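Side-chain contacts in uncharacterized protein PF1083 (Pyrococcus furiosus, PDB 3NRN), which is of unknown function but binds adenosine monophosphate and is probably an oxidoreductase of the flavin-containing amine oxidase type: residues A[237-240]-A[241-245]; A[246-249]-A[250-254]. All coordinates share one frame; numbering follows the deposited sequence.

Interaction 1 (237-245) and interaction 2 (246-254) follow each other directly along the chain and share helix 241-248, the first holding its N-terminal end and the second its exit. Their centres lie about 11 Å apart. Interaction 1 begins where strand 234-237 of the five-stranded parallel sheet ends and borders the bound AMP; interaction 2 sits farther from the centre of the chain and leads into helix 255-262. The two meet where the Phe253 ring packs against the helix backbone, CE2 lying 3.9 Å from CA of Val245. Together they connect the nucleotide-binding sheet to the pair of helices that follows it.

Interaction 1: residues A[237-240]-A[241-245]; sequences SNVG and VRETV. With AMP (adenosine monophosphate), chain B.
Thr244, in the first turn of helix 241-248, reaches back to both Ser237 and Gly240. Its CB lies 3.4 Å from O of Gly240, and its two branches part from there. CG2 packs against Ser237, 3.8 Å from that residue's CB. OG1 sits beside the Thr244 backbone N (chi1 -58°), which turns it toward the start of the helix, where it donates to O of Gly240 at 2.8 Å from above the carbonyl plane. The same OG1 accepts from OG of Ser237 at 2.6 Å, so a relay of hydroxyls runs from the strand end to the N-cap carbonyl. That carbonyl is gripped twice, since N of Thr244 also donates to it at 3.0 Å, nearly in line with C=O. Gly240 has a positive phi of 89°, a backbone conformation suited to glycine. A water bridges O of Val239 and N of Glu243, occupying a helix-start amide. Val239 sets both methyls against the adenine of AMP, CG1 and CG2 each 3.7 Å from N7, while O of Asn238 lies 3.2 Å from C5' of the ligand. Glu30, Arg38 and Val212 supply hydrogen bonds to AMP. The arrangement is a strand-loop-helix junction at the C-terminal end of an inner strand of a parallel Rossmann-type sheet, beside the nucleotide pocket of the fold.

Interaction 2: residues A[246-249]-A[250-254]; sequences KLIG and RDYFD
Gly249 and Ile248, at the end of helix 241-248, meet the rings of Tyr252 and Phe253 as the chain turns back. Gly249 has a phi of 119°, which breaks the helix with a turn of the backbone that glycine readily adopts. Its O accepts from N of Tyr252 at 3.2 Å, the donor standing above the carbonyl plane with an N-H...O angle of 163°. The same oxygen lies at the edge of both rings, 3.4 Å from CD2 of Tyr252 and 3.4 Å from CE2 of Phe253. Ile248 supplies the apolar part: CG2, anti to the backbone N, points to the two aromatics and lies 3.9 Å from CD2 of Tyr252 and 3.9 Å from CE2 of Phe253. Its longer branch ends with CD1 4.0 Å from CZ of Phe253, and the two side chains cross at about a right angle. Ile215 and Trp369 also touch Ile248, and Trp369 meets the Phe253 ring as well, while Tyr252 OH bonds Glu218. The arrangement is a glycine-terminated helix end followed by a short 3-10 turn that links helices 241-248 and 255-262 over a small apolar cluster.

Interaction 1: residues A[237-240]-A[241-245]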
# COMPACT_ATOMS: atom_id res chain seq x y z
N SER A 237 16.72 -3.92 -2.11
CA SER A 237 16.36 -2.63 -2.68
C SER A 237 14.89 -2.29 -2.45
O SER A 237 14.00 -3.07 -2.78
CB SER A 237 16.66 -2.60 -4.18
OG SER A 237 16.40 -1.32 -4.71
N ASN A 238 14.64 -1.12 -1.88
CA ASN A 238 13.28 -0.66 -1.62
C ASN A 238 13.03 0.56 -2.49
O ASN A 238 12.20 1.41 -2.16
CB ASN A 238 13.14 -0.32 -0.13
CG ASN A 238 11.72 0.04 0.28
OD1 ASN A 238 10.74 -0.47 -0.28
ND2 ASN A 238 11.61 0.89 1.27
N VAL A 239 13.74 0.63 -3.61
CA VAL A 239 13.65 1.77 -4.53
C VAL A 239 12.90 1.55 -5.87
O VAL A 239 12.90 2.41 -6.74
CB VAL A 239 15.09 2.33 -4.79
CG1 VAL A 239 15.05 3.51 -5.73
CG2 VAL A 239 15.71 2.76 -3.46
N GLY A 240 12.25 0.40 -6.03
CA GLY A 240 11.52 0.16 -7.27
C GLY A 240 12.38 -0.50 -8.34
O GLY A 240 13.58 -0.23 -8.44
N VAL A 241 11.75 -1.34 -9.16
CA VAL A 241 12.42 -2.09 -10.22
C VAL A 241 13.27 -1.27 -11.18
O VAL A 241 14.43 -1.61 -11.44
CB VAL A 241 11.41 -2.92 -11.04
CG1 VAL A 241 12.11 -3.58 -12.21
CG2 VAL A 241 10.77 -3.98 -10.16
N ARG A 242 12.69 -0.20 -11.71
CA ARG A 242 13.39 0.65 -12.67
C ARG A 242 14.66 1.28 -12.12
O ARG A 242 15.71 1.22 -12.75
CB ARG A 242 12.45 1.74 -13.18
CG ARG A 242 13.10 2.67 -14.20
CD ARG A 242 12.06 3.48 -14.97
NE ARG A 242 11.09 2.62 -15.65
CZ ARG A 242 10.21 3.04 -16.55
NH1 ARG A 242 10.16 4.32 -16.89
NH2 ARG A 242 9.37 2.18 -17.11
N GLU A 243 14.58 1.87 -10.93
CA GLU A 243 15.76 2.50 -10.34
C GLU A 243 16.81 1.45 -9.96
O GLU A 243 18.01 1.67 -10.13
CB GLU A 243 15.36 3.30 -9.10
CG GLU A 243 16.48 4.15 -8.52
CD GLU A 243 17.04 5.15 -9.52
OE1 GLU A 243 16.25 5.77 -10.27
OE2 GLU A 243 18.28 5.32 -9.56
N THR A 244 16.36 0.31 -9.45
CA THR A 244 17.28 -0.75 -9.05
C THR A 244 18.05 -1.29 -10.26
O THR A 244 19.24 -1.60 -10.16
CB THR A 244 16.53 -1.89 -8.35
OG1 THR A 244 15.84 -1.36 -7.21
CG2 THR A 244 17.50 -2.95 -7.87
N VAL A 245 17.38 -1.38 -11.41
CA VAL A 245 18.03 -1.84 -12.64
C VAL A 245 19.13 -0.82 -12.98
O VAL A 245 20.25 -1.18 -13.34
CB VAL A 245 17.00 -1.93 -13.80
CG1 VAL A 245 17.72 -1.99 -15.15
CG2 VAL A 245 16.13 -3.16 -13.63
P AMP B . 9.14 4.21 -0.55
O1P AMP B . 9.46 2.74 -0.65
O2P AMP B . 8.96 4.78 -1.96
O3P AMP B . 8.11 4.55 0.45
O5' AMP B . 10.57 4.75 -0.07
C5' AMP B . 11.75 4.29 -0.74
C4' AMP B . 12.85 5.06 -0.04
O4' AMP B . 14.07 5.06 -0.80
C3' AMP B . 12.53 6.52 0.24
O3' AMP B . 12.73 6.66 1.66
C2' AMP B . 13.58 7.28 -0.60
O2' AMP B . 14.03 8.54 -0.06
C1' AMP B . 14.71 6.27 -0.59
N9 AMP B . 15.61 6.32 -1.76
C8 AMP B . 15.26 6.51 -3.07
N7 AMP B . 16.36 6.39 -3.85
C5 AMP B . 17.39 6.06 -3.06
C6 AMP B . 18.82 5.81 -3.28
N6 AMP B . 19.31 5.89 -4.55
N1 AMP B . 19.56 5.50 -2.19
C2 AMP B . 19.01 5.39 -0.94
N3 AMP B . 17.71 5.66 -0.64
C4 AMP B . 16.90 6.00 -1.67
O HOH W 1 12.18 2.69 -9.56

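Interaction 2: residues A[246-249]-A[250-254]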
# COMPACT_ATOMS: atom_id res chain seq x y z
N LYS A 246 18.80 0.46 -12.84
CA LYS A 246 19.77 1.53 -13.12
C LYS A 246 20.97 1.50 -12.17
O LYS A 246 22.11 1.75 -12.58
CB LYS A 246 19.08 2.90 -13.03
CG LYS A 246 20.04 4.07 -13.16
CD LYS A 246 19.37 5.39 -12.83
CE LYS A 246 20.37 6.55 -12.94
NZ LYS A 246 19.75 7.86 -12.60
N LEU A 247 20.74 1.20 -10.89
CA LEU A 247 21.83 1.16 -9.92
C LEU A 247 22.75 -0.02 -10.15
O LEU A 247 23.96 0.05 -9.90
CB LEU A 247 21.28 1.11 -8.49
CG LEU A 247 20.57 2.37 -8.00
CD1 LEU A 247 20.01 2.14 -6.60
CD2 LEU A 247 21.54 3.55 -7.99
N ILE A 248 22.17 -1.11 -10.63
CA ILE A 248 22.93 -2.32 -10.89
C ILE A 248 23.62 -2.25 -12.24
O ILE A 248 24.79 -2.61 -12.37
CB ILE A 248 22.01 -3.55 -10.86
CG1 ILE A 248 21.61 -3.87 -9.41
CG2 ILE A 248 22.70 -4.73 -11.53
CD1 ILE A 248 20.55 -4.92 -9.28
N GLY A 249 22.88 -1.78 -13.24
CA GLY A 249 23.41 -1.69 -14.59
C GLY A 249 22.58 -2.56 -15.52
O GLY A 249 22.39 -3.76 -15.28
N ARG A 250 22.08 -1.95 -16.59
CA ARG A 250 21.24 -2.63 -17.57
C ARG A 250 21.82 -3.89 -18.19
O ARG A 250 21.07 -4.82 -18.50
CB ARG A 250 20.88 -1.65 -18.69
CG ARG A 250 20.08 -0.45 -18.23
CD ARG A 250 19.84 0.52 -19.40
NE ARG A 250 18.98 -0.03 -20.45
CZ ARG A 250 17.65 -0.11 -20.36
NH1 ARG A 250 17.02 0.31 -19.27
NH2 ARG A 250 16.95 -0.61 -21.36
N ASP A 251 23.14 -3.93 -18.37
CA ASP A 251 23.78 -5.09 -18.99
C ASP A 251 23.61 -6.40 -18.23
O ASP A 251 23.80 -7.48 -18.79
CB ASP A 251 25.28 -4.83 -19.18
CG ASP A 251 25.55 -3.77 -20.23
OD1 ASP A 251 24.65 -3.49 -21.04
OD2 ASP A 251 26.67 -3.22 -20.25
N TYR A 252 23.23 -6.31 -16.96
CA TYR A 252 23.05 -7.49 -16.13
C TYR A 252 21.67 -8.12 -16.26
O TYR A 252 21.36 -9.09 -15.57
CB TYR A 252 23.32 -7.12 -14.66
CG TYR A 252 24.77 -6.78 -14.39
CD1 TYR A 252 25.71 -7.78 -14.15
CD2 TYR A 252 25.23 -5.46 -14.43
CE1 TYR A 252 27.05 -7.49 -13.95
CE2 TYR A 252 26.58 -5.15 -14.23
CZ TYR A 252 27.48 -6.17 -14.00
OH TYR A 252 28.82 -5.88 -13.83
N PHE A 253 20.85 -7.59 -17.17
CA PHE A 253 19.49 -8.09 -17.38
C PHE A 253 19.23 -8.50 -18.83
O PHE A 253 19.81 -7.93 -19.75
CB PHE A 253 18.47 -7.01 -16.98
CG PHE A 253 18.60 -6.56 -15.55
CD1 PHE A 253 17.92 -7.23 -14.54
CD2 PHE A 253 19.45 -5.51 -15.21
CE1 PHE A 253 18.10 -6.86 -13.19
CE2 PHE A 253 19.64 -5.13 -13.88
CZ PHE A 253 18.96 -5.82 -12.86
N ASP A 254 18.36 -9.50 -19.02
CA ASP A 254 18.00 -9.98 -20.35
C ASP A 254 17.26 -8.87 -21.09
O ASP A 254 16.53 -8.09 -20.48
CB ASP A 254 17.08 -11.20 -20.27
CG ASP A 254 17.78 -12.44 -19.79
OD1 ASP A 254 19.02 -12.40 -19.58
OD2 ASP A 254 17.09 -13.47 -19.62